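Local coordinates for protein extracellular ligand-binding receptor (Desulfohalobium retbaense DSM 5692, PDB 5ERE) that probably acts as a signalling receptor, binding 2-oxo-4-methylpentanoic acid in a solute-binding-protein module and cytosine in a tandem PAS sensor region, at residues S71-S76 against L132-N137; E410-L415 against G435-H440; H419-S424 against G549-N554. All coordinates share one frame; numbering follows the deposited sequence.

Contact 1 of 3, residues S71-S76 against L132-N137; sequences SSWASS and LAMDNN. With COI (2-oxo-4-methylpentanoic acid), chain B.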
loop_
_atom_site.group_PDB
_atom_site.type_symbol
_atom_site.label_atom_id
_atom_site.label_comp_id
_atom_site.label_asym_id
_atom_site.label_seq_id
_atom_site.Cartn_x
_atom_site.Cartn_y
_atom_site.Cartn_z
ATOM N N SER A 71 -8.635 1.138 20.776
ATOM C CA SER A 71 -9.602 1.914 19.956
ATOM C C SER A 71 -9.003 3.267 19.594
ATOM O O SER A 71 -8.278 3.873 20.378
ATOM C CB SER A 71 -10.972 2.106 20.630
ATOM O OG SER A 71 -10.945 3.161 21.561
ATOM N N SER A 72 -9.248 3.692 18.361
ATOM C CA SER A 72 -8.756 4.980 17.866
ATOM C C SER A 72 -9.224 6.148 18.729
ATOM O O SER A 72 -8.471 7.093 18.943
ATOM C CB SER A 72 -9.198 5.187 16.420
ATOM O OG SER A 72 -8.701 4.124 15.621
ATOM N N TRP A 73 -10.442 6.061 19.262
ATOM C CA TRP A 73 -10.971 7.156 20.074
ATOM C C TRP A 73 -10.395 7.176 21.474
ATOM O O TRP A 73 -9.995 8.239 21.964
ATOM C CB TRP A 73 -12.515 7.118 20.142
ATOM C CG TRP A 73 -13.158 5.782 20.397
ATOM C CD1 TRP A 73 -13.689 5.339 21.573
ATOM C CD2 TRP A 73 -13.374 4.735 19.442
ATOM N NE1 TRP A 73 -14.200 4.079 21.416
ATOM C CE2 TRP A 73 -14.019 3.689 20.112
ATOM C CE3 TRP A 73 -13.070 4.582 18.080
ATOM C CZ2 TRP A 73 -14.374 2.506 19.478
ATOM C CZ3 TRP A 73 -13.419 3.398 17.451
ATOM C CH2 TRP A 73 -14.056 2.381 18.153
ATOM N N ALA A 74 -10.330 6.023 22.135
ATOM C CA ALA A 74 -9.675 5.994 23.433
ATOM C C ALA A 74 -8.217 6.468 23.280
ATOM O O ALA A 74 -7.708 7.263 24.079
ATOM C CB ALA A 74 -9.720 4.626 24.040
ATOM N N SER A 75 -7.555 6.006 22.230
ATOM C CA SER A 75 -6.132 6.234 22.107
ATOM C C SER A 75 -5.851 7.707 21.776
ATOM O O SER A 75 -4.889 8.274 22.272
ATOM C CB SER A 75 -5.509 5.310 21.046
ATOM O OG SER A 75 -5.431 3.946 21.494
ATOM N N SER A 76 -6.683 8.323 20.940
ATOM C CA SER A 76 -6.463 9.713 20.576
ATOM C C SER A 76 -6.647 10.629 21.800
ATOM O O SER A 76 -5.903 11.583 21.970
ATOM C CB SER A 76 -7.393 10.110 19.426
ATOM O OG SER A 76 -6.878 9.627 18.194
ATOM N N LEU A 132 -21.054 3.421 4.771
ATOM C CA LEU A 132 -21.693 3.438 6.079
ATOM C C LEU A 132 -20.633 3.175 7.169
ATOM O O LEU A 132 -20.053 2.070 7.209
ATOM C CB LEU A 132 -22.798 2.386 6.136
ATOM C CG LEU A 132 -23.675 2.307 7.394
ATOM C CD1 LEU A 132 -24.239 3.667 7.812
ATOM C CD2 LEU A 132 -24.811 1.335 7.140
ATOM N N ALA A 133 -20.380 4.170 8.031
ATOM C CA ALA A 133 -19.276 4.086 9.001
ATOM C C ALA A 133 -19.705 4.339 10.444
ATOM O O ALA A 133 -20.546 5.192 10.734
ATOM C CB ALA A 133 -18.183 5.069 8.630
HETATM N N MSE A 134 -19.095 3.598 11.350
HETATM C CA MSE A 134 -19.298 3.785 12.779
HETATM C C MSE A 134 -19.068 5.229 13.125
HETATM O O MSE A 134 -18.124 5.838 12.628
HETATM C CB MSE A 134 -18.337 2.863 13.602
HETATM C CG MSE A 134 -16.879 3.074 13.321
HETATM SE SE MSE A 134 -15.696 1.823 14.423
HETATM C CE MSE A 134 -16.206 0.113 13.644
ATOM N N ASP A 135 -19.939 5.791 13.961
ATOM C CA ASP A 135 -19.823 7.197 14.345
ATOM C C ASP A 135 -18.775 7.449 15.443
ATOM O O ASP A 135 -19.104 7.703 16.604
ATOM C CB ASP A 135 -21.194 7.738 14.790
ATOM C CG ASP A 135 -21.174 9.249 15.044
ATOM O OD1 ASP A 135 -20.516 9.990 14.275
ATOM O OD2 ASP A 135 -21.811 9.698 16.019
ATOM N N ASN A 136 -17.506 7.401 15.052
ATOM C CA ASN A 136 -16.420 7.788 15.925
ATOM C C ASN A 136 -15.255 8.180 15.043
ATOM O O ASN A 136 -15.391 8.152 13.823
ATOM C CB ASN A 136 -16.052 6.646 16.883
ATOM C CG ASN A 136 -15.858 5.322 16.172
ATOM O OD1 ASN A 136 -15.152 5.236 15.169
ATOM N ND2 ASN A 136 -16.492 4.285 16.687
ATOM N N ASN A 137 -14.102 8.519 15.627
ATOM C CA ASN A 137 -13.027 9.057 14.806
ATOM C C ASN A 137 -12.437 8.014 13.814
ATOM O O ASN A 137 -11.805 8.391 12.833
ATOM C CB ASN A 137 -11.920 9.671 15.686
ATOM C CG ASN A 137 -11.138 8.614 16.507
ATOM O OD1 ASN A 137 -11.661 7.562 16.837
ATOM N ND2 ASN A 137 -9.905 8.930 16.865
HETATM C C1 COI B . -9.684 1.101 15.477
HETATM O O1 COI B . -10.034 2.136 16.103
HETATM O O2 COI B . -8.788 1.122 14.596
HETATM C C2 COI B . -10.320 -0.195 15.848
HETATM O O3 COI B . -10.035 -1.212 15.244
HETATM C C3 COI B . -11.277 -0.145 17.014
HETATM C C4 COI B . -11.974 -1.450 17.164
HETATM C C5 COI B . -12.417 -1.560 18.608
HETATM C C6 COI B . -13.131 -1.401 16.176
#
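Ser72 meets Asn137 through its backbone oxygen: Asn137 ND2 donates a nearly straight bond of 3.1 Å to Ser72 O. The acceptor lies near the Asn137 amide plane, while the donor stands above the Ser72 carbonyl plane. Ser72 N donates to COI O1 at 2.9 Å. Trp73 brings the broad indole, its CG set between the backbone N and the carbonyl carbon (chi1 45°). One face of the ring has Ser71 OG above it, and the opposite face carries the Asn136 amide. That amide is tilted only 23° from the ring, and Asn136 ND2 comes 3.3 Å from Trp73 CZ3. Asn137 OD1 approaches the ring edge, in plane. Met134, a selenomethionine, makes an oblique Met-aromatic contact, with SE 4.1 Å from Trp73 CZ3. One turn on, Ser76 N and Ser76 OG both donate to Ser72 O, giving that oxygen three donors, and Ser76 OG accepts from Lys98 N. Helix 72-84 follows strand 64-70 of one sheet, and strand 129-134 belongs to the other; their meeting beside the ligand is consistent with the closed interlobe cleft of a periplasmic binding protein of the leucine-binding family.

Contact 2 of 3, residues E410-L415 against G435-H440; sequences EQIIRL and GIDLEH. With CYT (6-aminopyrimidin-2(1H)-one), chain C.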
loop_
_atom_site.group_PDB
_atom_site.type_symbol
_atom_site.label_atom_id
_atom_site.label_comp_id
_atom_site.label_asym_id
_atom_site.label_seq_id
_atom_site.Cartn_x
_atom_site.Cartn_y
_atom_site.Cartn_z
ATOM N N GLU A 410 22.101 0.353 -30.538
ATOM C CA GLU A 410 21.284 -0.623 -31.286
ATOM C C GLU A 410 19.974 0.009 -31.831
ATOM O O GLU A 410 19.601 -0.231 -32.980
ATOM C CB GLU A 410 21.001 -1.853 -30.406
ATOM C CG GLU A 410 20.052 -1.664 -29.215
ATOM C CD GLU A 410 18.581 -1.731 -29.624
ATOM O OE1 GLU A 410 17.734 -1.171 -28.894
ATOM O OE2 GLU A 410 18.275 -2.332 -30.684
ATOM N N GLN A 411 19.309 0.848 -31.034
ATOM C CA GLN A 411 18.056 1.495 -31.476
ATOM C C GLN A 411 18.278 2.506 -32.588
ATOM O O GLN A 411 17.392 2.723 -33.421
ATOM C CB GLN A 411 17.336 2.172 -30.300
ATOM C CG GLN A 411 17.803 3.597 -29.903
ATOM C CD GLN A 411 19.121 3.579 -29.139
ATOM O OE1 GLN A 411 19.804 2.567 -29.101
ATOM N NE2 GLN A 411 19.437 4.683 -28.467
ATOM N N ILE A 412 19.458 3.124 -32.600
ATOM C CA ILE A 412 19.792 4.164 -33.563
ATOM C C ILE A 412 20.045 3.517 -34.931
ATOM O O ILE A 412 19.663 4.036 -35.976
ATOM C CB ILE A 412 21.052 4.982 -33.122
ATOM C CG1 ILE A 412 20.780 5.796 -31.856
ATOM C CG2 ILE A 412 21.564 5.869 -34.254
ATOM C CD1 ILE A 412 19.761 6.882 -32.008
ATOM N N ILE A 413 20.721 2.385 -34.914
ATOM C CA ILE A 413 20.883 1.588 -36.112
ATOM C C ILE A 413 19.530 1.238 -36.712
ATOM O O ILE A 413 19.296 1.413 -37.917
ATOM C CB ILE A 413 21.691 0.309 -35.779
ATOM C CG1 ILE A 413 23.115 0.709 -35.362
ATOM C CG2 ILE A 413 21.747 -0.626 -36.964
ATOM C CD1 ILE A 413 23.989 -0.455 -34.768
ATOM N N ARG A 414 18.621 0.772 -35.869
ATOM C CA ARG A 414 17.327 0.323 -36.352
ATOM C C ARG A 414 16.530 1.472 -36.939
ATOM O O ARG A 414 15.879 1.326 -37.965
ATOM C CB ARG A 414 16.557 -0.344 -35.230
ATOM C CG ARG A 414 17.175 -1.686 -34.848
ATOM C CD ARG A 414 16.305 -2.479 -33.917
ATOM N NE ARG A 414 16.276 -1.967 -32.541
ATOM C CZ ARG A 414 15.211 -1.429 -31.945
ATOM N NH1 ARG A 414 14.050 -1.312 -32.578
ATOM N NH2 ARG A 414 15.302 -1.019 -30.695
ATOM N N LEU A 415 16.577 2.626 -36.289
ATOM C CA LEU A 415 15.836 3.784 -36.808
ATOM C C LEU A 415 16.414 4.200 -38.166
ATOM O O LEU A 415 15.685 4.579 -39.100
ATOM C CB LEU A 415 15.877 4.947 -35.810
ATOM C CG LEU A 415 15.089 6.204 -36.232
ATOM C CD1 LEU A 415 14.422 6.863 -35.040
ATOM C CD2 LEU A 415 16.002 7.155 -36.949
ATOM N N GLY A 435 19.811 3.170 -19.460
ATOM C CA GLY A 435 18.477 3.716 -19.613
ATOM C C GLY A 435 17.779 3.216 -20.861
ATOM O O GLY A 435 18.272 2.339 -21.567
ATOM N N ILE A 436 16.628 3.822 -21.126
ATOM C CA ILE A 436 15.753 3.469 -22.258
ATOM C C ILE A 436 15.353 4.747 -23.020
ATOM O O ILE A 436 14.922 5.717 -22.399
ATOM C CB ILE A 436 14.478 2.723 -21.786
ATOM C CG1 ILE A 436 14.857 1.357 -21.211
ATOM C CG2 ILE A 436 13.485 2.537 -22.955
ATOM C CD1 ILE A 436 13.750 0.717 -20.397
ATOM N N ASP A 437 15.617 4.716 -24.333
ATOM C CA ASP A 437 15.464 5.800 -25.305
ATOM C C ASP A 437 14.268 5.554 -26.237
ATOM O O ASP A 437 14.165 4.479 -26.835
ATOM C CB ASP A 437 16.767 5.902 -26.133
ATOM C CG ASP A 437 16.760 7.068 -27.138
ATOM O OD1 ASP A 437 16.028 8.047 -26.938
ATOM O OD2 ASP A 437 17.511 7.003 -28.134
ATOM N N LEU A 438 13.359 6.520 -26.355
ATOM C CA LEU A 438 12.290 6.459 -27.353
ATOM C C LEU A 438 12.570 7.492 -28.425
ATOM O O LEU A 438 12.688 8.690 -28.113
ATOM C CB LEU A 438 10.921 6.700 -26.698
ATOM C CG LEU A 438 9.682 6.838 -27.593
ATOM C CD1 LEU A 438 9.485 5.677 -28.503
ATOM C CD2 LEU A 438 8.469 6.994 -26.703
ATOM N N GLU A 439 12.706 7.042 -29.673
ATOM C CA GLU A 439 13.023 7.954 -30.788
ATOM C C GLU A 439 12.040 7.900 -31.936
ATOM O O GLU A 439 11.553 6.834 -32.312
ATOM C CB GLU A 439 14.407 7.669 -31.354
ATOM C CG GLU A 439 15.546 7.720 -30.331
ATOM C CD GLU A 439 16.744 8.600 -30.747
ATOM O OE1 GLU A 439 16.668 9.339 -31.759
ATOM O OE2 GLU A 439 17.775 8.569 -30.028
ATOM N N HIS A 440 11.747 9.065 -32.495
ATOM C CA HIS A 440 10.999 9.139 -33.744
ATOM C C HIS A 440 11.870 9.781 -34.810
ATOM O O HIS A 440 12.616 10.729 -34.527
ATOM C CB HIS A 440 9.697 9.925 -33.580
ATOM C CG HIS A 440 8.607 9.155 -32.908
ATOM N ND1 HIS A 440 7.415 8.860 -33.535
ATOM C CD2 HIS A 440 8.529 8.604 -31.676
ATOM C CE1 HIS A 440 6.642 8.182 -32.702
ATOM N NE2 HIS A 440 7.297 8.011 -31.572
HETATM N N3 CYT C . 21.515 9.528 -24.999
HETATM C C4 CYT C . 20.396 10.095 -25.448
HETATM N N1 CYT C . 21.332 7.856 -26.685
HETATM C C2 CYT C . 22.015 8.406 -25.592
HETATM O O2 CYT C . 23.044 7.838 -25.163
HETATM N N4 CYT C . 19.961 11.222 -24.816
HETATM C C5 CYT C . 19.679 9.549 -26.568
HETATM C C6 CYT C . 20.173 8.444 -27.150
#
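Gln411 and Asp437 meet beside the cytosine pocket of the PAS-like sensor domain, where helix 410-418 lies against strand 434-443 of the antiparallel sheet. The two short axes run nearly parallel, 15° apart and 9.7 Å from each other at closest approach. Gln411 NE2 donates to Asp437 OD2 over 3.0 Å, a fairly straight bond that uses the anti lone pair of the carboxylate. The Gln411 chain is bent at chi2 (-76°), which places CD; the amide it carries stands almost perpendicular to the carboxylate plane. The same NE2 also donates to Gln409 OE1, and Gln409 in turn bonds to the cytosine, so Gln411 is a second-shell residue that links a first-shell side chain to Asp437. Further along the helix, aliphatic groups cover Glu439: Ile412 CD1 lies 3.3 Å from Glu439 OE2, and Leu415 CD1 packs on Glu439 CB at 3.8 Å, the leucine and glutamate side chains crossing at about a right angle. The remaining carboxylate oxygens are also met: Asp437 OD1 by Ser454 OG and Glu439 OE1 by Ser452 OG. Asp437 OD2 lies 3.2 Å from CYT C6. Asp437 OD2 and Glu439 OE2 are only 2.5 Å apart. In so buried a place, that spacing suggests that one of the two acids holds a proton, its ionisation probably suppressed by the other, while the Gln411 amide gives Asp437 OD2 a neutral donor.

Contact 3 of 3, residues H419-S424 against G549-N554; sequences HQPVLS and GLHGTN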
loop_
_atom_site.group_PDB
_atom_site.type_symbol
_atom_site.label_atom_id
_atom_site.label_comp_id
_atom_site.label_asym_id
_atom_site.label_seq_id
_atom_site.Cartn_x
_atom_site.Cartn_y
_atom_site.Cartn_z
ATOM N N HIS A 419 13.781 3.953 -40.808
ATOM C CA HIS A 419 13.183 5.290 -40.745
ATOM C C HIS A 419 11.787 5.203 -40.115
ATOM O O HIS A 419 10.837 5.850 -40.557
ATOM C CB HIS A 419 13.138 5.947 -42.135
ATOM C CG HIS A 419 14.490 6.287 -42.701
ATOM N ND1 HIS A 419 14.650 6.879 -43.938
ATOM C CD2 HIS A 419 15.741 6.114 -42.208
ATOM C CE1 HIS A 419 15.939 7.063 -44.177
ATOM N NE2 HIS A 419 16.622 6.602 -43.145
ATOM N N GLN A 420 11.683 4.362 -39.090
ATOM C CA GLN A 420 10.510 4.294 -38.243
ATOM C C GLN A 420 10.895 4.423 -36.780
ATOM O O GLN A 420 12.029 4.132 -36.423
ATOM C CB GLN A 420 9.771 2.976 -38.486
ATOM C CG GLN A 420 8.990 2.990 -39.788
ATOM C CD GLN A 420 8.477 1.633 -40.149
ATOM O OE1 GLN A 420 9.126 0.616 -39.885
ATOM N NE2 GLN A 420 7.297 1.596 -40.733
ATOM N N PRO A 421 9.932 4.814 -35.925
ATOM C CA PRO A 421 10.193 4.990 -34.495
ATOM C C PRO A 421 10.767 3.745 -33.848
ATOM O O PRO A 421 10.485 2.640 -34.284
ATOM C CB PRO A 421 8.818 5.271 -33.902
ATOM C CG PRO A 421 7.954 5.663 -35.052
ATOM C CD PRO A 421 8.504 4.979 -36.255
ATOM N N VAL A 422 11.529 3.938 -32.788
ATOM C CA VAL A 422 12.095 2.819 -32.026
ATOM C C VAL A 422 11.997 3.092 -30.522
ATOM O O VAL A 422 11.914 4.257 -30.071
ATOM C CB VAL A 422 13.559 2.561 -32.424
ATOM C CG1 VAL A 422 13.656 2.131 -33.890
ATOM C CG2 VAL A 422 14.445 3.817 -32.184
ATOM N N LEU A 423 11.957 2.013 -29.747
ATOM C CA LEU A 423 12.150 2.059 -28.302
ATOM C C LEU A 423 13.370 1.217 -28.050
ATOM O O LEU A 423 13.404 0.073 -28.490
ATOM C CB LEU A 423 10.926 1.530 -27.523
ATOM C CG LEU A 423 11.029 1.597 -25.985
ATOM C CD1 LEU A 423 11.003 3.081 -25.484
ATOM C CD2 LEU A 423 9.955 0.801 -25.298
ATOM N N SER A 424 14.376 1.757 -27.351
ATOM C CA SER A 424 15.610 0.996 -27.161
ATOM C C SER A 424 15.457 -0.088 -26.095
ATOM O O SER A 424 14.547 -0.060 -25.263
ATOM C CB SER A 424 16.786 1.921 -26.778
ATOM O OG SER A 424 16.693 2.338 -25.427
ATOM N N GLY A 549 5.575 -2.514 -23.786
ATOM C CA GLY A 549 6.551 -1.971 -24.713
ATOM C C GLY A 549 5.977 -1.175 -25.865
ATOM O O GLY A 549 4.778 -0.910 -25.906
ATOM N N LEU A 550 6.849 -0.803 -26.792
ATOM C CA LEU A 550 6.471 -0.088 -28.001
ATOM C C LEU A 550 7.349 -0.490 -29.179
ATOM O O LEU A 550 8.520 -0.844 -29.000
ATOM C CB LEU A 550 6.590 1.441 -27.814
ATOM C CG LEU A 550 5.743 2.222 -26.814
ATOM C CD1 LEU A 550 6.266 3.665 -26.679
ATOM C CD2 LEU A 550 4.270 2.230 -27.261
ATOM N N HIS A 551 6.770 -0.423 -30.377
ATOM C CA HIS A 551 7.530 -0.473 -31.625
ATOM C C HIS A 551 8.391 -1.735 -31.728
ATOM O O HIS A 551 9.485 -1.692 -32.309
ATOM C CB HIS A 551 8.427 0.760 -31.763
ATOM C CG HIS A 551 7.699 2.061 -31.639
ATOM N ND1 HIS A 551 6.619 2.385 -32.438
ATOM C CD2 HIS A 551 7.897 3.122 -30.820
ATOM C CE1 HIS A 551 6.183 3.590 -32.114
ATOM N NE2 HIS A 551 6.940 4.061 -31.136
ATOM N N GLY A 552 7.887 -2.840 -31.170
ATOM C CA GLY A 552 8.557 -4.127 -31.262
ATOM C C GLY A 552 9.573 -4.403 -30.173
ATOM O O GLY A 552 10.209 -5.460 -30.170
ATOM N N THR A 553 9.723 -3.459 -29.243
ATOM C CA THR A 553 10.609 -3.637 -28.079
ATOM C C THR A 553 9.719 -3.847 -26.872
ATOM O O THR A 553 9.018 -2.953 -26.414
ATOM C CB THR A 553 11.541 -2.449 -27.862
ATOM O OG1 THR A 553 12.353 -2.295 -29.022
ATOM C CG2 THR A 553 12.451 -2.634 -26.588
ATOM N N ASN A 554 9.680 -5.079 -26.422
ATOM C CA ASN A 554 8.848 -5.452 -25.305
ATOM C C ASN A 554 9.672 -5.935 -24.113
ATOM O O ASN A 554 10.708 -6.572 -24.285
ATOM C CB ASN A 554 7.848 -6.523 -25.753
ATOM C CG ASN A 554 6.997 -6.054 -26.927
ATOM O OD1 ASN A 554 6.231 -5.096 -26.815
ATOM N ND2 ASN A 554 7.153 -6.706 -28.061
HETATM O O HOH W 1 11.585 -0.704 -30.960
#
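Leu423 and Thr553 make a tight part of this contact, where strand 422-423 meets a hairpin from the next sheet. Thr553 OG1 donates to Leu423 O over 2.6 Å, meeting the carbonyl not far from straight on (154° at the oxygen) and only slightly tilted from its plane. Arg414 NH2 donates to the same oxygen. Thr553 CG2 is 3.6 Å from Ser424 O, whose own donor is Tyr555 OH. Leu423 CB rests 3.7 Å from Leu550 O. Leu423 CG is anti to the backbone N (chi1 -178°), and its branch atom CD2 comes 4.3 Å from Leu550 CB; Phe340 of helix 324-357 touches both leucines. Close packing returns at the partly exposed end, where Pro421 lies over one face of the His551 imidazole in a CH-pi contact. Pro421 CB stands 3.6 Å from the centroid of the His551 ring, while His551 NE2 is bonded to Asp344.

The looser side is that of the solvent and the turn. There a water bridges the two segments, accepting from Leu423 N at 3.0 Å and donating to His551 O at 2.7 Å and to Thr553 OG1. Leu550 to Thr553 form a type I' turn closed by backbone bonds in both directions between these two residues, the two-residue loop of a tight beta hairpin, here the connection between strands 541-550 and 553-561 set against the cytosine-binding domain of the tandem PAS region.

How the contacts relate
Contact 1 stands apart from the other two: its centre is about 56 Å from that of contact 2 and 53 Å from that of contact 3, on the opposite side of the chain's centre, so the 2-oxo-4-methylpentanoic acid and cytosine sites belong to distant modules. Contacts 2 and 3 have centres about 7 Å apart and interlock, since strand 422-423 runs antiparallel beside 434-443; Asp437 O and Ser424 N lie 2.8 Å apart, a probable hydrogen bond. His440 and His551 both reach Asp344 of helix 324-357. Contact 2 lines the cytosine pocket directly, whereas contact 3, with the side chain of Ser424 about 7 Å from the cytosine, joins that domain to the following sheet.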